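PDB 7D3U: monovalent Na+/H+ antiporter subunit D from Dietzia sp. DQ12-45-1b, which forms a membrane-embedded subunit of the Mrp complex, a sodium/proton pump, and probably takes part in exchanging sodium ions for protons across the cell membrane. Local coordinates for residues I299-H303 against S421-I425; E348-R354 against T437-P443; L359-T365 against I429-T435; P385-V390 against T541-L546. One frame throughout, in Å; residues are numbered along the deposited sequence.

Contact 1. Residues I299-H303 against S421-I425; sequences ILAFH and SMLKI
This is a buried, side-chain-mediated contact between two transmembrane helices, 296-316 and 405-430, of the antiporter-like fold. Residues 299-303 and 421-425 are both regular helix, running nearly antiparallel (163° between directions, signed crossing -163°). Their axes come no closer than 11.5 Å, and the nearest CA atoms, those of Ile299 and Ser421, are 7.7 Å apart, so the contact is made by side chains. Ile299 (chi1 m, chi2 t) points across, its CG2 lying 3.6 Å from Ile425 CD1 and 3.1 Å from Ser421 OG. His303 (chi1 m) points its CA-to-CB bond toward the second helix and brings CE1 to 2.9 Å from Ser421 OG. Met422, with all three chi angles m, curls back to set SD 4.2 Å from the His303 ring centroid, an oblique sulfur-aromatic contact; its CE lies 4.3 Å from Leu300 CD2. Helix 320-350 borders the layer through Leu340 and Phe341, helix 367-380 covers Met422 and Ile425 with Phe373, and helix 272-292 closes over His303 and Ser421.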
loop_
_atom_site.group_PDB
_atom_site.type_symbol
_atom_site.label_atom_id
_atom_site.label_comp_id
_atom_site.label_asym_id
_atom_site.label_seq_id
_atom_site.Cartn_x
_atom_site.Cartn_y
_atom_site.Cartn_z
ATOM N N ILE A 299 -7.911 -7.171 -8.416
ATOM C CA ILE A 299 -7.459 -8.480 -7.960
ATOM C C ILE A 299 -6.017 -8.401 -7.479
ATOM O O ILE A 299 -5.658 -8.978 -6.443
ATOM C CB ILE A 299 -7.625 -9.511 -9.090
ATOM C CG1 ILE A 299 -9.066 -10.011 -9.152
ATOM C CG2 ILE A 299 -6.658 -10.660 -8.913
ATOM C CD1 ILE A 299 -9.341 -10.928 -10.315
ATOM N N LEU A 300 -5.173 -7.682 -8.220
ATOM C CA LEU A 300 -3.762 -7.591 -7.882
ATOM C C LEU A 300 -3.520 -6.884 -6.557
ATOM O O LEU A 300 -2.503 -7.144 -5.917
ATOM C CB LEU A 300 -3.002 -6.886 -9.004
ATOM C CG LEU A 300 -3.165 -7.513 -10.387
ATOM C CD1 LEU A 300 -2.451 -6.688 -11.436
ATOM C CD2 LEU A 300 -2.645 -8.935 -10.384
ATOM N N ALA A 301 -4.438 -6.025 -6.110
ATOM C CA ALA A 301 -4.274 -5.397 -4.801
ATOM C C ALA A 301 -4.399 -6.424 -3.681
ATOM O O ALA A 301 -3.545 -6.498 -2.786
ATOM C CB ALA A 301 -5.297 -4.278 -4.628
ATOM N N PHE A 302 -5.464 -7.225 -3.707
ATOM C CA PHE A 302 -5.605 -8.286 -2.719
ATOM C C PHE A 302 -4.490 -9.314 -2.847
ATOM O O PHE A 302 -4.045 -9.882 -1.842
ATOM C CB PHE A 302 -6.967 -8.954 -2.863
ATOM C CG PHE A 302 -8.039 -8.340 -2.016
ATOM C CD1 PHE A 302 -7.978 -8.414 -0.638
ATOM C CD2 PHE A 302 -9.114 -7.699 -2.600
ATOM C CE1 PHE A 302 -8.964 -7.852 0.141
ATOM C CE2 PHE A 302 -10.104 -7.138 -1.826
ATOM C CZ PHE A 302 -10.029 -7.215 -0.454
ATOM N N HIS A 303 -4.018 -9.565 -4.071
ATOM C CA HIS A 303 -2.877 -10.459 -4.231
ATOM C C HIS A 303 -1.624 -9.869 -3.607
ATOM O O HIS A 303 -0.799 -10.597 -3.051
ATOM C CB HIS A 303 -2.644 -10.767 -5.706
ATOM C CG HIS A 303 -3.381 -11.972 -6.188
ATOM N ND1 HIS A 303 -3.778 -12.129 -7.497
ATOM C CD2 HIS A 303 -3.800 -13.079 -5.531
ATOM C CE1 HIS A 303 -4.406 -13.282 -7.628
ATOM N NE2 HIS A 303 -4.435 -13.878 -6.450
ATOM N N SER A 421 -7.168 -17.372 -9.221
ATOM C CA SER A 421 -7.503 -15.993 -9.567
ATOM C C SER A 421 -6.703 -15.511 -10.773
ATOM O O SER A 421 -7.236 -14.797 -11.635
ATOM C CB SER A 421 -7.280 -15.083 -8.366
ATOM O OG SER A 421 -7.057 -13.755 -8.790
ATOM N N MET A 422 -5.427 -15.891 -10.860
ATOM C CA MET A 422 -4.653 -15.523 -12.040
ATOM C C MET A 422 -5.214 -16.180 -13.293
ATOM O O MET A 422 -5.215 -15.569 -14.367
ATOM C CB MET A 422 -3.182 -15.892 -11.855
ATOM C CG MET A 422 -2.494 -15.166 -10.711
ATOM S SD MET A 422 -2.897 -13.414 -10.632
ATOM C CE MET A 422 -2.094 -12.813 -12.109
ATOM N N LEU A 423 -5.728 -17.405 -13.173
ATOM C CA LEU A 423 -6.377 -18.050 -14.306
ATOM C C LEU A 423 -7.706 -17.392 -14.629
ATOM O O LEU A 423 -8.096 -17.337 -15.796
ATOM C CB LEU A 423 -6.582 -19.535 -14.021
ATOM C CG LEU A 423 -5.350 -20.421 -14.177
ATOM C CD1 LEU A 423 -5.721 -21.873 -13.966
ATOM C CD2 LEU A 423 -4.717 -20.216 -15.539
ATOM N N LYS A 424 -8.414 -16.889 -13.617
ATOM C CA LYS A 424 -9.625 -16.124 -13.883
ATOM C C LYS A 424 -9.310 -14.883 -14.705
ATOM O O LYS A 424 -10.031 -14.560 -15.655
ATOM C CB LYS A 424 -10.305 -15.741 -12.572
ATOM C CG LYS A 424 -11.784 -15.445 -12.712
ATOM C CD LYS A 424 -12.546 -15.882 -11.478
ATOM C CE LYS A 424 -11.898 -15.351 -10.212
ATOM N NZ LYS A 424 -11.785 -13.866 -10.223
ATOM N N ILE A 425 -8.224 -14.186 -14.367
ATOM C CA ILE A 425 -7.817 -13.028 -15.162
ATOM C C ILE A 425 -7.441 -13.461 -16.574
ATOM O O ILE A 425 -7.899 -12.883 -17.569
ATOM C CB ILE A 425 -6.656 -12.282 -14.483
ATOM C CG1 ILE A 425 -7.111 -11.651 -13.174
ATOM C CG2 ILE A 425 -6.129 -11.201 -15.399
ATOM C CD1 ILE A 425 -6.028 -10.862 -12.490
#

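Contact 2. Residues E348-R354 against T437-P443; sequences EVRYGPR and TDSRTLP
As helix 320-350 ends, its last turn and the following loop meet the segment 437-443, which starts as a weakly bonded strand at 437-438 and then bends through an inverse gamma turn centred on Ser439. CA atoms come closest at Gly352 and Thr441, 3.7 Å apart. Gly352 leaves helical geometry with phi/psi 74/157, and a CB there would run into Arg440 O, 2.9 Å from its ideal position. Arg354 has the most telling side chain. With chi1 m, chi2 and chi3 t and chi4 -84°, it stretches out and brings its guanidinium to both segments: NE donates to Tyr351 O (2.7 Å), and NH2 forms a salt bridge to Asp438 OD1 (2.9 Å). Asp438 is chi1 p with chi2 near 0°, and Thr437 OG1 donates to the same Asp438 OD1 (3.0 Å); Thr437 OG1 also lies over one face of the guanidinium. Tyr351 (chi1 m, chi2 88°) has CD2 4.4 Å from Thr437 CG2, which sits at the ring edge, while its hydroxyl bonds to Glu366. Pro353, C-gamma exo, touches the endo-puckered Pro443 (CD to CD 3.9 Å). Subunit C packs alongside through Asp108 and Leu110 of its chain. The arrangement is that of a transmembrane helix terminated near a positive-phi glycine, with its exit loop joined to the 437-443 segment by the Arg354-Asp438 salt bridge.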
loop_
_atom_site.group_PDB
_atom_site.type_symbol
_atom_site.label_atom_id
_atom_site.label_comp_id
_atom_site.label_asym_id
_atom_site.label_seq_id
_atom_site.Cartn_x
_atom_site.Cartn_y
_atom_site.Cartn_z
ATOM N N GLU A 348 -5.190 -1.422 -19.403
ATOM C CA GLU A 348 -6.074 -0.344 -18.983
ATOM C C GLU A 348 -5.730 0.983 -19.644
ATOM O O GLU A 348 -6.556 1.901 -19.626
ATOM C CB GLU A 348 -6.028 -0.190 -17.465
ATOM C CG GLU A 348 -6.840 -1.228 -16.718
ATOM C CD GLU A 348 -7.111 -0.827 -15.284
ATOM O OE1 GLU A 348 -6.663 0.265 -14.876
ATOM O OE2 GLU A 348 -7.773 -1.603 -14.563
ATOM N N VAL A 349 -4.536 1.108 -20.221
ATOM C CA VAL A 349 -4.170 2.347 -20.894
ATOM C C VAL A 349 -4.739 2.380 -22.304
ATOM O O VAL A 349 -5.256 3.409 -22.754
ATOM C CB VAL A 349 -2.641 2.518 -20.888
ATOM C CG1 VAL A 349 -2.204 3.476 -21.979
ATOM C CG2 VAL A 349 -2.172 3.007 -19.532
ATOM N N ARG A 350 -4.674 1.260 -23.020
ATOM C CA ARG A 350 -5.168 1.208 -24.389
ATOM C C ARG A 350 -6.610 0.734 -24.484
ATOM O O ARG A 350 -7.334 1.171 -25.384
ATOM C CB ARG A 350 -4.282 0.294 -25.237
ATOM C CG ARG A 350 -2.895 0.842 -25.499
ATOM C CD ARG A 350 -2.925 2.335 -25.752
ATOM N NE ARG A 350 -1.638 2.827 -26.229
ATOM C CZ ARG A 350 -1.171 4.046 -25.992
ATOM N NH1 ARG A 350 -1.885 4.905 -25.280
ATOM N NH2 ARG A 350 0.012 4.407 -26.466
ATOM N N TYR A 351 -7.045 -0.149 -23.589
ATOM C CA TYR A 351 -8.392 -0.697 -23.640
ATOM C C TYR A 351 -9.306 -0.150 -22.554
ATOM O O TYR A 351 -10.476 -0.541 -22.495
ATOM C CB TYR A 351 -8.346 -2.225 -23.546
ATOM C CG TYR A 351 -7.725 -2.893 -24.747
ATOM C CD1 TYR A 351 -6.357 -3.101 -24.819
ATOM C CD2 TYR A 351 -8.508 -3.320 -25.807
ATOM C CE1 TYR A 351 -5.786 -3.713 -25.913
ATOM C CE2 TYR A 351 -7.946 -3.931 -26.905
ATOM C CZ TYR A 351 -6.585 -4.125 -26.954
ATOM O OH TYR A 351 -6.023 -4.735 -28.049
ATOM N N GLY A 352 -8.811 0.736 -21.695
ATOM C CA GLY A 352 -9.623 1.325 -20.658
ATOM C C GLY A 352 -9.922 0.362 -19.527
ATOM O O GLY A 352 -9.878 -0.860 -19.690
ATOM N N PRO A 353 -10.235 0.903 -18.350
ATOM C CA PRO A 353 -10.543 0.048 -17.194
ATOM C C PRO A 353 -11.909 -0.601 -17.350
ATOM O O PRO A 353 -12.933 0.082 -17.385
ATOM C CB PRO A 353 -10.513 1.026 -16.010
ATOM C CG PRO A 353 -9.918 2.298 -16.547
ATOM C CD PRO A 353 -10.248 2.328 -17.996
ATOM N N ARG A 354 -11.920 -1.929 -17.440
ATOM C CA ARG A 354 -13.143 -2.704 -17.568
ATOM C C ARG A 354 -13.114 -3.852 -16.570
ATOM O O ARG A 354 -12.113 -4.087 -15.894
ATOM C CB ARG A 354 -13.320 -3.246 -18.992
ATOM C CG ARG A 354 -13.191 -2.194 -20.073
ATOM C CD ARG A 354 -13.039 -2.824 -21.441
ATOM N NE ARG A 354 -12.869 -1.823 -22.487
ATOM C CZ ARG A 354 -13.873 -1.188 -23.080
ATOM N NH1 ARG A 354 -15.123 -1.447 -22.730
ATOM N NH2 ARG A 354 -13.624 -0.290 -24.022
ATOM N N THR A 437 -14.421 -4.094 -29.804
ATOM C CA THR A 437 -14.786 -3.303 -28.641
ATOM C C THR A 437 -14.705 -1.818 -28.969
ATOM O O THR A 437 -14.032 -1.401 -29.915
ATOM C CB THR A 437 -13.886 -3.617 -27.440
ATOM O OG1 THR A 437 -14.408 -2.978 -26.269
ATOM C CG2 THR A 437 -12.471 -3.130 -27.691
ATOM N N ASP A 438 -15.398 -1.020 -28.163
ATOM C CA ASP A 438 -15.525 0.406 -28.417
ATOM C C ASP A 438 -14.241 1.146 -28.068
ATOM O O ASP A 438 -13.497 0.754 -27.165
ATOM C CB ASP A 438 -16.689 0.986 -27.620
ATOM C CG ASP A 438 -16.721 0.484 -26.193
ATOM O OD1 ASP A 438 -15.870 -0.360 -25.847
ATOM O OD2 ASP A 438 -17.595 0.929 -25.419
ATOM N N SER A 439 -13.989 2.231 -28.799
ATOM C CA SER A 439 -12.823 3.081 -28.560
ATOM C C SER A 439 -13.176 4.063 -27.447
ATOM O O SER A 439 -13.541 5.219 -27.675
ATOM C CB SER A 439 -12.411 3.804 -29.833
ATOM O OG SER A 439 -13.550 4.221 -30.565
ATOM N N ARG A 440 -13.071 3.580 -26.212
ATOM C CA ARG A 440 -13.352 4.404 -25.038
ATOM C C ARG A 440 -12.395 3.940 -23.941
ATOM O O ARG A 440 -12.685 2.994 -23.208
ATOM C CB ARG A 440 -14.809 4.286 -24.612
ATOM C CG ARG A 440 -15.205 5.188 -23.458
ATOM C CD ARG A 440 -16.695 5.091 -23.183
ATOM N NE ARG A 440 -17.114 5.965 -22.094
ATOM C CZ ARG A 440 -18.357 6.031 -21.628
ATOM N NH1 ARG A 440 -19.309 5.275 -22.161
ATOM N NH2 ARG A 440 -18.652 6.853 -20.633
ATOM N N THR A 441 -11.258 4.621 -23.840
ATOM C CA THR A 441 -10.186 4.230 -22.935
ATOM C C THR A 441 -10.134 5.089 -21.683
ATOM O O THR A 441 -9.141 5.043 -20.953
ATOM C CB THR A 441 -8.841 4.289 -23.657
ATOM O OG1 THR A 441 -8.614 5.620 -24.138
ATOM C CG2 THR A 441 -8.832 3.336 -24.837
ATOM N N LEU A 442 -11.171 5.877 -21.427
ATOM C CA LEU A 442 -11.220 6.734 -20.251
ATOM C C LEU A 442 -12.639 6.746 -19.698
ATOM O O LEU A 442 -13.579 7.131 -20.406
ATOM C CB LEU A 442 -10.765 8.152 -20.596
ATOM C CG LEU A 442 -9.257 8.405 -20.593
ATOM C CD1 LEU A 442 -8.926 9.619 -21.439
ATOM C CD2 LEU A 442 -8.751 8.586 -19.175
ATOM N N PRO A 443 -12.838 6.324 -18.453
ATOM C CA PRO A 443 -14.192 6.320 -17.894
ATOM C C PRO A 443 -14.743 7.730 -17.786
ATOM O O PRO A 443 -13.998 8.710 -17.718
ATOM C CB PRO A 443 -14.006 5.690 -16.511
ATOM C CG PRO A 443 -12.572 5.920 -16.179
ATOM C CD PRO A 443 -11.832 5.868 -17.480
#

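Contact 3. Residues L359-T365 against I429-T435; sequences LSGLAKT and IFLGEPT
The turn leading into the short helix 362-365 nests against the chain that follows on from helix 405-430. Ile429 begins the approach: its CB points away, yet its carbonyl O takes a weak hydrogen bond from Leu362 N (3.4 Å) and a CA-H...O contact from Ser360 CA (3.5 Å), and its CG2 reaches Leu362 CD2 at 3.7 Å. Phe430 O accepts the stronger bond, from Ala363 N at 3.1 Å; its side chain (chi1 m, chi2 90°) sets CB 3.7 Å from Ala363 CB and CD2 4.0 Å from Leu362 CB, while Phe373 stacks on its ring. Leu431 turns away. Gly432, at phi/psi 141/179, brings its O to 3.3 Å from Gly361 CA. The CB of Glu433 points away, but its O lies 3.6 Å from Ser360 CB and is hydrogen-bonded to His118 of subunit C. Pro434 then packs its ring against the short helix, CG 3.9 Å from Lys364 CD and CB 3.7 Å from Thr365 CG2. Thr435 finishes beside Ser360, OG1 4.3 Å from CB. Gly361, the N-cap residue (phi/psi 75/11), approaches Pro434 CA to CA at 4.2 Å; a CB would clash with Pro434 N. The chemistry implies a joint set mainly by backbone: two carbonyls, of Ile429 and Phe430, receive amides from the first turn of helix 362-365, and bare glycines allow the close fit.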
loop_
_atom_site.group_PDB
_atom_site.type_symbol
_atom_site.label_atom_id
_atom_site.label_comp_id
_atom_site.label_asym_id
_atom_site.label_seq_id
_atom_site.Cartn_x
_atom_site.Cartn_y
_atom_site.Cartn_z
ATOM N N LEU A 359 -13.412 -7.761 -22.128
ATOM C CA LEU A 359 -12.417 -7.954 -23.169
ATOM C C LEU A 359 -12.217 -9.443 -23.409
ATOM O O LEU A 359 -12.581 -10.281 -22.582
ATOM C CB LEU A 359 -11.085 -7.301 -22.789
ATOM C CG LEU A 359 -11.097 -5.784 -22.617
ATOM C CD1 LEU A 359 -9.873 -5.331 -21.848
ATOM C CD2 LEU A 359 -11.165 -5.103 -23.969
ATOM N N SER A 360 -11.626 -9.767 -24.555
ATOM C CA SER A 360 -11.402 -11.160 -24.907
ATOM C C SER A 360 -10.393 -11.234 -26.039
ATOM O O SER A 360 -10.304 -10.328 -26.870
ATOM C CB SER A 360 -12.708 -11.850 -25.317
ATOM O OG SER A 360 -13.609 -11.921 -24.227
ATOM N N GLY A 361 -9.633 -12.324 -26.058
ATOM C CA GLY A 361 -8.711 -12.571 -27.145
ATOM C C GLY A 361 -7.455 -11.737 -27.135
ATOM O O GLY A 361 -6.722 -11.744 -28.128
ATOM N N LEU A 362 -7.177 -11.017 -26.047
ATOM C CA LEU A 362 -5.977 -10.191 -25.994
ATOM C C LEU A 362 -4.702 -11.014 -26.088
ATOM O O LEU A 362 -3.638 -10.457 -26.377
ATOM C CB LEU A 362 -5.966 -9.360 -24.713
ATOM C CG LEU A 362 -6.420 -7.912 -24.872
ATOM C CD1 LEU A 362 -7.778 -7.851 -25.537
ATOM C CD2 LEU A 362 -6.455 -7.220 -23.528
ATOM N N ALA A 363 -4.778 -12.324 -25.850
ATOM C CA ALA A 363 -3.618 -13.180 -26.056
ATOM C C ALA A 363 -3.336 -13.413 -27.531
ATOM O O ALA A 363 -2.230 -13.834 -27.879
ATOM C CB ALA A 363 -3.815 -14.519 -25.348
ATOM N N LYS A 364 -4.309 -13.151 -28.402
ATOM C CA LYS A 364 -4.129 -13.326 -29.836
ATOM C C LYS A 364 -3.721 -12.034 -30.528
ATOM O O LYS A 364 -2.875 -12.054 -31.427
ATOM C CB LYS A 364 -5.416 -13.863 -30.465
ATOM C CG LYS A 364 -5.334 -14.056 -31.968
ATOM C CD LYS A 364 -6.533 -14.826 -32.495
ATOM C CE LYS A 364 -6.375 -15.140 -33.973
ATOM N NZ LYS A 364 -6.332 -13.903 -34.799
ATOM N N THR A 365 -4.303 -10.909 -30.120
ATOM C CA THR A 365 -4.006 -9.632 -30.753
ATOM C C THR A 365 -2.812 -8.929 -30.128
ATOM O O THR A 365 -2.152 -8.131 -30.802
ATOM C CB THR A 365 -5.227 -8.713 -30.684
ATOM O OG1 THR A 365 -5.212 -7.991 -29.448
ATOM C CG2 THR A 365 -6.504 -9.525 -30.766
ATOM N N ILE A 429 -9.662 -12.047 -19.774
ATOM C CA ILE A 429 -9.027 -10.988 -20.547
ATOM C C ILE A 429 -8.332 -11.535 -21.789
ATOM O O ILE A 429 -8.487 -10.997 -22.889
ATOM C CB ILE A 429 -8.038 -10.175 -19.685
ATOM C CG1 ILE A 429 -8.794 -9.336 -18.659
ATOM C CG2 ILE A 429 -7.178 -9.281 -20.553
ATOM C CD1 ILE A 429 -7.910 -8.395 -17.884
ATOM N N PHE A 430 -7.569 -12.615 -21.636
ATOM C CA PHE A 430 -6.667 -13.047 -22.695
ATOM C C PHE A 430 -7.198 -14.201 -23.532
ATOM O O PHE A 430 -6.972 -14.219 -24.744
ATOM C CB PHE A 430 -5.313 -13.443 -22.101
ATOM C CG PHE A 430 -4.557 -12.291 -21.510
ATOM C CD1 PHE A 430 -4.723 -11.949 -20.182
ATOM C CD2 PHE A 430 -3.694 -11.543 -22.283
ATOM C CE1 PHE A 430 -4.035 -10.889 -19.638
ATOM C CE2 PHE A 430 -3.005 -10.482 -21.740
ATOM C CZ PHE A 430 -3.175 -10.157 -20.418
ATOM N N LEU A 431 -7.896 -15.158 -22.933
ATOM C CA LEU A 431 -8.388 -16.314 -23.668
ATOM C C LEU A 431 -9.777 -16.033 -24.227
ATOM O O LEU A 431 -10.657 -15.549 -23.510
ATOM C CB LEU A 431 -8.417 -17.553 -22.776
ATOM C CG LEU A 431 -7.056 -18.170 -22.459
ATOM C CD1 LEU A 431 -7.230 -19.511 -21.772
ATOM C CD2 LEU A 431 -6.228 -18.315 -23.722
ATOM N N GLY A 432 -9.966 -16.341 -25.506
ATOM C CA GLY A 432 -11.246 -16.142 -26.153
ATOM C C GLY A 432 -11.106 -15.639 -27.573
ATOM O O GLY A 432 -9.989 -15.423 -28.053
ATOM N N GLU A 433 -12.229 -15.453 -28.259
ATOM C CA GLU A 433 -12.063 -14.907 -29.599
ATOM C C GLU A 433 -12.038 -13.383 -29.547
ATOM O O GLU A 433 -12.824 -12.775 -28.815
ATOM C CB GLU A 433 -13.193 -15.362 -30.514
ATOM C CG GLU A 433 -13.101 -16.813 -30.937
ATOM C CD GLU A 433 -11.940 -17.073 -31.872
ATOM O OE1 GLU A 433 -11.514 -16.131 -32.571
ATOM O OE2 GLU A 433 -11.452 -18.221 -31.907
ATOM N N PRO A 434 -11.150 -12.747 -30.307
ATOM C CA PRO A 434 -11.094 -11.280 -30.299
ATOM C C PRO A 434 -12.365 -10.655 -30.848
ATOM O O PRO A 434 -12.659 -10.765 -32.042
ATOM C CB PRO A 434 -9.882 -10.970 -31.187
ATOM C CG PRO A 434 -9.096 -12.234 -31.234
ATOM C CD PRO A 434 -10.098 -13.336 -31.148
ATOM N N THR A 435 -13.124 -10.008 -29.983
ATOM C CA THR A 435 -14.360 -9.337 -30.342
ATOM C C THR A 435 -14.132 -7.837 -30.484
ATOM O O THR A 435 -13.312 -7.256 -29.767
ATOM C CB THR A 435 -15.441 -9.578 -29.285
ATOM O OG1 THR A 435 -14.903 -9.315 -27.984
ATOM C CG2 THR A 435 -15.940 -11.011 -29.344
#

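Contact 4. Residues P385-V390 against T541-L546; sequences PFSGFV and TLALGL
The break between helices 367-380 and 387-401, consistent with the discontinuous twelfth transmembrane helix of the antiporter-like fold, packs here on the end of helix 528-546. Residues 385-386 are loop, and the second half-helix begins about here; 541-546 are helical but kinked where the N of 542 and 545 lack the regular bond to the turn before, with only a weak Gly545 N to Leu542 O bond (3.1 Å). Polar contacts are led by a weak hydrogen bond, Ser387 N to Thr541 O (2.7 Å, 126° at hydrogen); Thr541 OG1 is hydrogen-bonded to Ser379 OG. Backbone closeness peaks at Ser387 and Gly545, whose CA atoms stand 3.6 Å apart, a spacing that leaves no room for a CB on Gly545. Among side chains, Phe386 (chi1 m) lays CE1 3.6 Å from Leu542 CD1, and Ser387 OG (chi1 t) sits 3.6 Å from Leu544 CB. Val390 CG2 meets backbone, 4.1 Å from Gly545 O. A CA-H...O contact completes the joint, Gly545 CA lying 3.4 Å from Phe386 O.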
loop_
_atom_site.group_PDB
_atom_site.type_symbol
_atom_site.label_atom_id
_atom_site.label_comp_id
_atom_site.label_asym_id
_atom_site.label_seq_id
_atom_site.Cartn_x
_atom_site.Cartn_y
_atom_site.Cartn_z
ATOM N N PRO A 385 9.242 -23.022 -13.595
ATOM C CA PRO A 385 10.058 -22.334 -14.609
ATOM C C PRO A 385 10.383 -20.883 -14.279
ATOM O O PRO A 385 11.140 -20.241 -15.012
ATOM C CB PRO A 385 9.202 -22.431 -15.879
ATOM C CG PRO A 385 7.833 -22.710 -15.405
ATOM C CD PRO A 385 8.006 -23.556 -14.194
ATOM N N PHE A 386 9.833 -20.354 -13.184
ATOM C CA PHE A 386 10.040 -18.953 -12.837
ATOM C C PHE A 386 10.605 -18.788 -11.432
ATOM O O PHE A 386 10.947 -19.775 -10.773
ATOM C CB PHE A 386 8.730 -18.186 -12.980
ATOM C CG PHE A 386 8.157 -18.243 -14.359
ATOM C CD1 PHE A 386 8.610 -17.389 -15.345
ATOM C CD2 PHE A 386 7.173 -19.160 -14.674
ATOM C CE1 PHE A 386 8.089 -17.447 -16.615
ATOM C CE2 PHE A 386 6.647 -19.219 -15.942
ATOM C CZ PHE A 386 7.105 -18.362 -16.914
ATOM N N SER A 387 10.705 -17.543 -10.966
ATOM C CA SER A 387 11.384 -17.267 -9.705
ATOM C C SER A 387 10.535 -17.663 -8.504
ATOM O O SER A 387 11.036 -18.288 -7.564
ATOM C CB SER A 387 11.752 -15.787 -9.618
ATOM O OG SER A 387 12.370 -15.502 -8.379
ATOM N N GLY A 388 9.253 -17.297 -8.514
ATOM C CA GLY A 388 8.370 -17.523 -7.386
ATOM C C GLY A 388 8.372 -18.932 -6.838
ATOM O O GLY A 388 8.056 -19.151 -5.665
ATOM N N PHE A 389 8.736 -19.897 -7.680
ATOM C CA PHE A 389 8.861 -21.269 -7.210
ATOM C C PHE A 389 9.988 -21.396 -6.199
ATOM O O PHE A 389 9.830 -22.039 -5.159
ATOM C CB PHE A 389 9.085 -22.205 -8.390
ATOM C CG PHE A 389 10.087 -23.292 -8.126
ATOM C CD1 PHE A 389 9.746 -24.401 -7.372
ATOM C CD2 PHE A 389 11.365 -23.207 -8.645
ATOM C CE1 PHE A 389 10.665 -25.400 -7.134
ATOM C CE2 PHE A 389 12.287 -24.200 -8.410
ATOM C CZ PHE A 389 11.937 -25.299 -7.653
ATOM N N VAL A 390 11.143 -20.797 -6.495
ATOM C CA VAL A 390 12.255 -20.821 -5.550
ATOM C C VAL A 390 11.849 -20.172 -4.236
ATOM O O VAL A 390 12.129 -20.697 -3.150
ATOM C CB VAL A 390 13.490 -20.133 -6.158
ATOM C CG1 VAL A 390 14.709 -20.403 -5.307
ATOM C CG2 VAL A 390 13.712 -20.609 -7.580
ATOM N N THR A 541 12.096 -12.184 -13.681
ATOM C CA THR A 541 11.499 -13.219 -12.847
ATOM C C THR A 541 11.673 -14.615 -13.423
ATOM O O THR A 541 11.288 -15.586 -12.766
ATOM C CB THR A 541 10.015 -12.935 -12.633
ATOM O OG1 THR A 541 9.488 -13.865 -11.680
ATOM C CG2 THR A 541 9.260 -13.080 -13.936
ATOM N N LEU A 542 12.222 -14.741 -14.628
ATOM C CA LEU A 542 12.610 -16.031 -15.182
ATOM C C LEU A 542 14.106 -16.273 -15.072
ATOM O O LEU A 542 14.534 -17.407 -14.833
ATOM C CB LEU A 542 12.178 -16.131 -16.647
ATOM C CG LEU A 542 12.340 -17.490 -17.325
ATOM C CD1 LEU A 542 11.240 -17.705 -18.345
ATOM C CD2 LEU A 542 13.703 -17.592 -17.981
ATOM N N ALA A 543 14.911 -15.222 -15.241
ATOM C CA ALA A 543 16.338 -15.338 -14.977
ATOM C C ALA A 543 16.605 -15.635 -13.510
ATOM O O ALA A 543 17.572 -16.330 -13.184
ATOM C CB ALA A 543 17.058 -14.060 -15.403
ATOM N N LEU A 544 15.759 -15.126 -12.615
ATOM C CA LEU A 544 15.851 -15.437 -11.195
ATOM C C LEU A 544 15.287 -16.809 -10.858
ATOM O O LEU A 544 15.512 -17.297 -9.746
ATOM C CB LEU A 544 15.121 -14.375 -10.373
ATOM C CG LEU A 544 15.755 -12.987 -10.343
ATOM C CD1 LEU A 544 14.986 -12.079 -9.402
ATOM C CD2 LEU A 544 17.215 -13.079 -9.937
ATOM N N GLY A 545 14.557 -17.430 -11.779
ATOM C CA GLY A 545 14.056 -18.771 -11.567
ATOM C C GLY A 545 15.048 -19.810 -12.035
ATOM O O GLY A 545 15.360 -20.754 -11.303
ATOM N N LEU A 546 15.555 -19.646 -13.258
ATOM C CA LEU A 546 16.586 -20.552 -13.751
ATOM C C LEU A 546 17.876 -20.375 -12.963
ATOM O O LEU A 546 18.351 -21.307 -12.305
ATOM C CB LEU A 546 16.820 -20.323 -15.244
ATOM C CG LEU A 546 15.648 -20.648 -16.172
ATOM C CD1 LEU A 546 16.130 -20.782 -17.605
ATOM C CD2 LEU A 546 14.937 -21.913 -15.723
#

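Overall arrangement
Contacts 2 and 3 form a continuous patch, their centres 14 Å apart, with contact 3 nested in the loop closed by contact 2. Tyr351 and Arg354 join them: Tyr351 CD2 lies 3.7 Å from Leu359 CD2, and Arg354 CD 3.7 Å from Leu359 CG. Contact 1 shares helix 405-430 with contact 3, touching it where Ile425 O lies 4.2 Å from Phe430 CD1, their centres 17 Å apart. Contact 4 stands apart, about 11 Å from contact 1 at the nearest atoms and 32 Å from contact 2 between centres. A bound dodecyl-maltoside lies about 4 Å from the side chain of Ala363 in contact 3, and one lies about 4 Å from that of Leu546 in contact 4.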